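Local structure of CheC, inhibitor of MCP methylation / FliN fusion protein (Thermotoga maritima, 4HYN) at residues 39-44 against 164-169. The protein is the flagellar rotor protein FliY, whose CheC-like domain belongs to the CheC phosphatase family and probably dephosphorylates the chemotaxis response regulator CheY. Residues are numbered along the deposited sequence; the frame is centred on the assembly and turned at random.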
loop_
_atom_site.group_PDB
_atom_site.type_symbol
_atom_site.label_atom_id
_atom_site.label_comp_id
_atom_site.label_asym_id
_atom_site.label_seq_id
_atom_site.Cartn_x
_atom_site.Cartn_y
_atom_site.Cartn_z
ATOM N N VAL A 39 5.103 10.353 0.888
ATOM C CA VAL A 39 4.354 10.042 -0.331
ATOM C C VAL A 39 4.715 11.036 -1.436
ATOM O O VAL A 39 3.981 12.000 -1.684
ATOM C CB VAL A 39 2.833 10.116 -0.096
ATOM C CG1 VAL A 39 2.112 9.524 -1.279
ATOM C CG2 VAL A 39 2.449 9.409 1.185
ATOM N N PRO A 40 5.827 10.789 -2.149
ATOM C CA PRO A 40 6.278 11.680 -3.229
ATOM C C PRO A 40 5.387 11.724 -4.466
ATOM O O PRO A 40 5.258 12.763 -5.104
ATOM C CB PRO A 40 7.657 11.116 -3.596
ATOM C CG PRO A 40 8.060 10.300 -2.376
ATOM C CD PRO A 40 6.764 9.668 -1.976
ATOM N N THR A 41 4.735 10.613 -4.776
ATOM C CA THR A 41 3.931 10.549 -5.983
ATOM C C THR A 41 2.520 9.974 -5.851
ATOM O O THR A 41 2.255 9.140 -4.990
ATOM C CB THR A 41 4.730 9.756 -7.057
ATOM O OG1 THR A 41 5.818 10.563 -7.523
ATOM C CG2 THR A 41 3.868 9.361 -8.224
ATOM N N VAL A 42 1.612 10.513 -6.669
ATOM C CA VAL A 42 0.219 10.073 -6.765
ATOM C C VAL A 42 -0.098 10.193 -8.256
ATOM O O VAL A 42 -0.151 11.290 -8.814
ATOM C CB VAL A 42 -0.768 10.943 -5.942
ATOM C CG1 VAL A 42 -2.183 10.381 -6.077
ATOM C CG2 VAL A 42 -0.367 10.963 -4.478
ATOM N N ARG A 43 -0.291 9.051 -8.897
ATOM C CA ARG A 43 -0.536 9.000 -10.331
ATOM C C ARG A 43 -1.861 8.343 -10.716
ATOM O O ARG A 43 -2.230 7.315 -10.163
ATOM C CB ARG A 43 0.641 8.252 -10.973
ATOM C CG ARG A 43 0.505 7.856 -12.438
ATOM C CD ARG A 43 1.723 7.015 -12.833
ATOM N NE ARG A 43 1.741 6.632 -14.242
ATOM C CZ ARG A 43 2.239 7.382 -15.224
ATOM N NH1 ARG A 43 2.767 8.573 -14.965
ATOM N NH2 ARG A 43 2.240 6.922 -16.470
ATOM N N GLU A 44 -2.595 8.972 -11.629
ATOM C CA GLU A 44 -3.847 8.403 -12.095
ATOM C C GLU A 44 -3.493 7.540 -13.295
ATOM O O GLU A 44 -2.712 7.949 -14.152
ATOM C CB GLU A 44 -4.853 9.477 -12.494
ATOM C CG GLU A 44 -6.216 8.881 -12.838
ATOM C CD GLU A 44 -7.301 9.915 -13.033
ATOM O OE1 GLU A 44 -7.049 11.124 -12.821
ATOM O OE2 GLU A 44 -8.418 9.510 -13.402
ATOM N N VAL A 164 -2.183 5.192 -8.434
ATOM C CA VAL A 164 -0.968 4.493 -8.054
ATOM C C VAL A 164 -0.217 5.445 -7.139
ATOM O O VAL A 164 0.231 6.513 -7.556
ATOM C CB VAL A 164 -0.117 4.089 -9.288
ATOM C CG1 VAL A 164 1.187 3.437 -8.847
ATOM C CG2 VAL A 164 -0.902 3.114 -10.175
ATOM N N VAL A 165 -0.154 5.078 -5.865
ATOM C CA VAL A 165 0.510 5.890 -4.855
ATOM C C VAL A 165 1.899 5.374 -4.497
ATOM O O VAL A 165 2.077 4.190 -4.192
ATOM C CB VAL A 165 -0.340 5.954 -3.570
ATOM C CG1 VAL A 165 0.216 7.008 -2.626
ATOM C CG2 VAL A 165 -1.820 6.226 -3.917
ATOM N N GLU A 166 2.881 6.273 -4.528
ATOM C CA GLU A 166 4.254 5.921 -4.192
ATOM C C GLU A 166 4.605 6.293 -2.754
ATOM O O GLU A 166 4.370 7.421 -2.317
ATOM C CB GLU A 166 5.236 6.605 -5.137
ATOM C CG GLU A 166 6.701 6.279 -4.834
ATOM C CD GLU A 166 7.695 7.122 -5.622
ATOM O OE1 GLU A 166 8.834 7.276 -5.136
ATOM O OE2 GLU A 166 7.355 7.626 -6.719
ATOM N N PHE A 167 5.165 5.335 -2.020
ATOM C CA PHE A 167 5.582 5.568 -0.644
ATOM C C PHE A 167 7.087 5.422 -0.520
ATOM O O PHE A 167 7.662 4.455 -1.011
ATOM C CB PHE A 167 4.918 4.569 0.303
ATOM C CG PHE A 167 3.470 4.833 0.541
ATOM C CD1 PHE A 167 3.070 5.895 1.343
ATOM C CD2 PHE A 167 2.495 4.023 -0.042
ATOM C CE1 PHE A 167 1.716 6.147 1.561
ATOM C CE2 PHE A 167 1.143 4.266 0.169
ATOM C CZ PHE A 167 0.750 5.327 0.971
ATOM N N GLU A 168 7.734 6.403 0.097
ATOM C CA GLU A 168 9.171 6.314 0.307
ATOM C C GLU A 168 9.382 5.932 1.777
ATOM O O GLU A 168 8.851 6.587 2.675
ATOM C CB GLU A 168 9.877 7.632 -0.003
ATOM C CG GLU A 168 11.385 7.452 -0.090
ATOM C CD GLU A 168 12.149 8.755 -0.087
ATOM O OE1 GLU A 168 12.374 9.313 -1.184
ATOM O OE2 GLU A 168 12.544 9.208 1.013
HETATM N N MSE A 169 10.120 4.853 2.015
HETATM C CA MSE A 169 10.364 4.399 3.376
HETATM C C MSE A 169 11.836 4.471 3.795
HETATM O O MSE A 169 12.735 4.026 3.074
HETATM C CB MSE A 169 9.792 2.991 3.578
HETATM C CG MSE A 169 9.891 2.465 4.999
HETATM SE SE MSE A 169 8.821 0.856 5.313
HETATM C CE MSE A 169 9.870 -0.396 4.288
#
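Segments 39-44 and 164-169 run antiparallel as neighbouring strands, their axes 4.8 Å apart at closest approach and their directions 169° from one another. Arg43 and Val164 form a hydrogen-bonded pair in which both amides are used: Arg43 N donates to Val164 O at 2.9 Å, and Val164 N returns a nearly straight bond to Arg43 O at 2.7 Å, lying in the carbonyl plane. Val42 faces Val165 as the next, non-hydrogen-bonded pair. Glu166 N then reaches Thr41 O at 3.0 Å, from above the carbonyl plane. Beyond this the ladder changes character. Pro40 has no amide hydrogen to give, and Glu166 O is met instead by carbon, with Val39 CA in a CA-H...O contact and Pro40 CD also close by.

Val39 carries most of the apolar contact. Its CG1, anti to the backbone N (chi1 -169°), touches Val165 CG1 at 3.4 Å, while CG2 approaches CE1 of the Phe167 ring obliquely, also at 3.4 Å. An alanine at Val39 would lose both methyls and would probably loosen the packing around Val165 and the Phe167 ring. On the other face, the extended Glu166 side chain crosses Thr41 obliquely, bringing OE2 against Thr41 CB and into a weak 3.4 Å hydrogen bond from OG1. The end of the extended Arg43 side chain leads off from the 164-169 strand, and its NE forms a salt bridge with Glu45.

Helix 6-30 covers the face that carries Val39, Val42 and Val165, where Asn17 touches Val39, Ile12 touches both Val42 and Val165, and Met20 lies against Phe167. The arrangement is an edge-strand pairing in the antiparallel sheet of an alpha+beta domain: strand 35-46 borders the six-stranded sheet of this CheC-like domain, joined to strand 161-171 and backed by a long helix.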